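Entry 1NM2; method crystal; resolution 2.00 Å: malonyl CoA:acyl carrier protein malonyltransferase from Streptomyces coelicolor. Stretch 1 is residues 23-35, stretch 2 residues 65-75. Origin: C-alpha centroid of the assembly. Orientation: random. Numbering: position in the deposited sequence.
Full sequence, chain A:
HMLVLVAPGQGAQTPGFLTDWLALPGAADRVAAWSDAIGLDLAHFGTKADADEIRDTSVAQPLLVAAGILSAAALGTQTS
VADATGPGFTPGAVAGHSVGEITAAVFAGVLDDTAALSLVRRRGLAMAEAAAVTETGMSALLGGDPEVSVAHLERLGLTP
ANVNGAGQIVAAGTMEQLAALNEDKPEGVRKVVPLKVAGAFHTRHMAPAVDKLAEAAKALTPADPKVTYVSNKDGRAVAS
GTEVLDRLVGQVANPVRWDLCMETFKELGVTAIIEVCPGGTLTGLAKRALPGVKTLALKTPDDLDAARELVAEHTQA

Stretch 1 (23-35) ALPGAADRVAAWS
Stretch 2 65-75: VAAGILSAAAL

Two helices of one chain, running in roughly opposite directions, pack through apolar side chains, with no hydrogen bond between them. In stretch 1, Leu24 to Gly26 form a turn before a helix from Ala27 to Ser35, which continues later in the chain. Stretch 2 is helical throughout, from Val65 to Leu75, in a helix that begins earlier. The two N-to-C directions make an angle of 148°, and the axes approach to 11.3 Å. The contact buries 388 Å², both sides summed.

The pairs run in opposite order along the two stretches. Leu24 CA and Ala74 CA are 8.3 Å apart. Ala27 CA is 7.3 Å from Leu70 CA. Val31 CA is 7.3 Å from Ala66 CA.

Both helices have regular backbones, with phi near -60° and psi near -45° at most positions. Arg30 N donates a hydrogen bond to Gly26 O at 3.1 Å, and Leu70 N donates one to Ala66 O at 2.9 Å. Gly26 is the N-cap of the first helix. Its phi/psi of 97/-22 would jam a CB against the carbonyl O of Pro25, so glycine suits this place. Just before it, Leu24 (-67/134) and Pro25 (-51/123) have extended angles. Ala27 N donates a hydrogen bond to Leu24 O at 2.9 Å. This hydrogen bond closes a type II turn that leads into the helix.

Leu70 touches Ala27, Val31 and Trp34 and has the largest covered area, 85 Å². Its CA-to-CB bond points sideways, but with chi1 t and chi2 p the end of the side chain comes nearer to stretch 1. Leu70 CD1 is 4.1 Å from Ala27 CB, and Leu70 CD2 is 3.9 Å from Val31 CG2. Both methyls lie near Ala27 and Val31, which are about one helical turn apart. The small Ala27 side chain meets Leu70 with its one methyl. Val31, with chi1 t, supplies CG2, a methyl of its branched side chain.

Trp34 gives the largest share from stretch 1, 76 Å². Its CA-to-CB bond points toward stretch 2, with chi1 m and chi2 -25°. Its CE3, CZ3 and CH2 atoms contact the second helix. Trp34 CE3 is 3.7 Å from Ala66 CB, and Trp34 CZ3 is 3.5 Å from Ala66 O. Trp34 CH2 is 3.9 Å from Ile69 CG2 and 4.3 Å from Leu70 CB. The ring thus touches both the CB and the carbonyl O of Ala66. The CA-to-CB bond of Ile69 points toward stretch 1, with chi1 m and chi2 t. Trp34 NE1 is hydrogen-bonded elsewhere in the structure, so its polar atom is satisfied although the residue is buried.

At the other end, Leu24 (chi1 m, chi2 t) places CD1 3.8 Å from Ala74 CB. Arg30 is exposed, with chi1 m, chi2 t, chi3 p and chi4 -171°. Arg30 NH1 is 3.6 Å from Ala73 CB, which lies at the edge of the guanidinium, near its plane. Arg30 NH2 is hydrogen-bonded elsewhere. The CA-to-CB bond of Ser71 points away; with chi1 p, Ser71 OG donates a hydrogen bond to Ala67 O at 2.9 Å within its own helix.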

# COMPACT_ATOMS: atom_id res chain seq x y z
N ALA A 23 7.15 15.93 15.03
CA ALA A 23 8.05 16.79 15.79
C ALA A 23 9.03 17.54 14.89
O ALA A 23 9.63 18.52 15.32
CB ALA A 23 8.82 15.96 16.82
N LEU A 24 9.19 17.09 13.65
CA LEU A 24 10.11 17.77 12.74
C LEU A 24 9.56 19.16 12.42
O LEU A 24 8.37 19.32 12.14
CB LEU A 24 10.27 16.96 11.45
CG LEU A 24 10.96 15.59 11.59
CD1 LEU A 24 11.01 14.90 10.23
CD2 LEU A 24 12.36 15.78 12.14
N PRO A 25 10.41 20.19 12.47
CA PRO A 25 9.95 21.55 12.17
C PRO A 25 9.19 21.64 10.85
O PRO A 25 9.71 21.27 9.79
CB PRO A 25 11.24 22.37 12.18
CG PRO A 25 12.34 21.35 11.99
CD PRO A 25 11.85 20.19 12.78
N GLY A 26 7.95 22.12 10.93
CA GLY A 26 7.12 22.26 9.76
C GLY A 26 6.15 21.11 9.52
O GLY A 26 5.14 21.29 8.84
N ALA A 27 6.45 19.95 10.08
CA ALA A 27 5.61 18.76 9.89
C ALA A 27 4.18 18.90 10.41
O ALA A 27 3.23 18.56 9.71
CB ALA A 27 6.28 17.54 10.52
N ALA A 28 4.04 19.39 11.64
CA ALA A 28 2.71 19.58 12.20
C ALA A 28 1.90 20.52 11.31
O ALA A 28 0.71 20.30 11.07
CB ALA A 28 2.80 20.14 13.62
N ASP A 29 2.56 21.56 10.81
CA ASP A 29 1.90 22.53 9.93
C ASP A 29 1.37 21.89 8.64
O ASP A 29 0.22 22.10 8.26
CB ASP A 29 2.85 23.68 9.58
CG ASP A 29 3.25 24.51 10.79
OD1 ASP A 29 2.35 24.92 11.56
OD2 ASP A 29 4.46 24.78 10.97
N ARG A 30 2.21 21.10 7.97
CA ARG A 30 1.79 20.46 6.73
C ARG A 30 0.63 19.49 6.97
O ARG A 30 -0.37 19.52 6.25
CB ARG A 30 2.95 19.71 6.06
CG ARG A 30 4.09 20.61 5.58
CD ARG A 30 5.02 19.88 4.60
NE ARG A 30 4.37 19.62 3.32
CZ ARG A 30 4.89 18.85 2.36
NH1 ARG A 30 6.08 18.28 2.54
NH2 ARG A 30 4.24 18.67 1.22
N VAL A 31 0.77 18.65 7.99
CA VAL A 31 -0.27 17.67 8.30
C VAL A 31 -1.60 18.36 8.64
O VAL A 31 -2.66 17.87 8.27
CB VAL A 31 0.17 16.74 9.46
CG1 VAL A 31 -0.96 15.79 9.84
CG2 VAL A 31 1.39 15.94 9.03
N ALA A 32 -1.52 19.48 9.35
CA ALA A 32 -2.72 20.23 9.72
C ALA A 32 -3.44 20.74 8.47
O ALA A 32 -4.67 20.68 8.38
CB ALA A 32 -2.35 21.41 10.63
N ALA A 33 -2.68 21.24 7.50
CA ALA A 33 -3.28 21.74 6.26
C ALA A 33 -3.95 20.58 5.52
O ALA A 33 -5.02 20.75 4.94
CB ALA A 33 -2.22 22.38 5.38
N TRP A 34 -3.31 19.41 5.54
CA TRP A 34 -3.89 18.24 4.88
C TRP A 34 -5.18 17.86 5.60
O TRP A 34 -6.20 17.61 4.96
CB TRP A 34 -2.92 17.04 4.93
CG TRP A 34 -1.67 17.21 4.11
CD1 TRP A 34 -1.51 18.02 3.01
CD2 TRP A 34 -0.45 16.50 4.27
NE1 TRP A 34 -0.25 17.84 2.48
CE2 TRP A 34 0.42 16.91 3.24
CE3 TRP A 34 0.01 15.54 5.19
CZ2 TRP A 34 1.71 16.40 3.10
CZ3 TRP A 34 1.29 15.04 5.05
CH2 TRP A 34 2.13 15.47 4.01
N SER A 35 -5.13 17.84 6.93
CA SER A 35 -6.30 17.51 7.73
C SER A 35 -7.48 18.40 7.36
O SER A 35 -8.60 17.92 7.18
CB SER A 35 -5.98 17.64 9.22
OG SER A 35 -4.99 16.70 9.62
N VAL A 65 -0.92 7.44 3.71
CA VAL A 65 -0.42 8.26 2.60
C VAL A 65 0.30 9.51 3.12
O VAL A 65 1.37 9.87 2.64
CB VAL A 65 -1.57 8.67 1.65
CG1 VAL A 65 -1.04 9.59 0.55
CG2 VAL A 65 -2.19 7.42 1.00
N ALA A 66 -0.29 10.16 4.12
CA ALA A 66 0.32 11.36 4.70
C ALA A 66 1.66 11.00 5.32
O ALA A 66 2.61 11.78 5.24
CB ALA A 66 -0.60 11.97 5.75
N ALA A 67 1.74 9.84 5.96
CA ALA A 67 2.98 9.40 6.59
C ALA A 67 4.07 9.18 5.54
O ALA A 67 5.22 9.57 5.74
CB ALA A 67 2.75 8.11 7.38
N GLY A 68 3.69 8.55 4.43
CA GLY A 68 4.64 8.28 3.36
C GLY A 68 5.14 9.54 2.69
O GLY A 68 6.34 9.69 2.43
N ILE A 69 4.22 10.46 2.39
CA ILE A 69 4.60 11.71 1.76
C ILE A 69 5.48 12.52 2.71
O ILE A 69 6.49 13.11 2.29
CB ILE A 69 3.36 12.56 1.41
CG1 ILE A 69 2.50 11.83 0.37
CG2 ILE A 69 3.80 13.91 0.87
CD1 ILE A 69 1.18 12.49 0.09
N LEU A 70 5.10 12.55 3.98
CA LEU A 70 5.84 13.29 4.99
C LEU A 70 7.26 12.76 5.21
O LEU A 70 8.21 13.54 5.26
CB LEU A 70 5.07 13.28 6.32
CG LEU A 70 5.54 14.25 7.41
CD1 LEU A 70 5.34 15.70 6.94
CD2 LEU A 70 4.76 14.01 8.69
N SER A 71 7.40 11.44 5.36
CA SER A 71 8.73 10.88 5.59
C SER A 71 9.62 11.03 4.36
O SER A 71 10.81 11.30 4.48
CB SER A 71 8.63 9.40 6.01
OG SER A 71 7.89 8.63 5.08
N ALA A 72 9.03 10.88 3.18
CA ALA A 72 9.79 11.03 1.94
C ALA A 72 10.28 12.47 1.85
O ALA A 72 11.44 12.73 1.51
CB ALA A 72 8.92 10.70 0.75
N ALA A 73 9.39 13.42 2.15
CA ALA A 73 9.75 14.83 2.10
C ALA A 73 10.92 15.09 3.05
O ALA A 73 11.86 15.80 2.69
CB ALA A 73 8.55 15.68 2.49
N ALA A 74 10.87 14.51 4.24
CA ALA A 74 11.94 14.68 5.22
C ALA A 74 13.25 14.07 4.72
O ALA A 74 14.32 14.63 4.94
CB ALA A 74 11.54 14.03 6.54
N LEU A 75 13.15 12.93 4.04
CA LEU A 75 14.33 12.26 3.51
C LEU A 75 14.99 13.08 2.41
O LEU A 75 16.19 12.94 2.14
CB LEU A 75 13.95 10.88 2.96
CG LEU A 75 15.08 10.13 2.25
CD1 LEU A 75 16.20 9.84 3.24
CD2 LEU A 75 14.55 8.84 1.65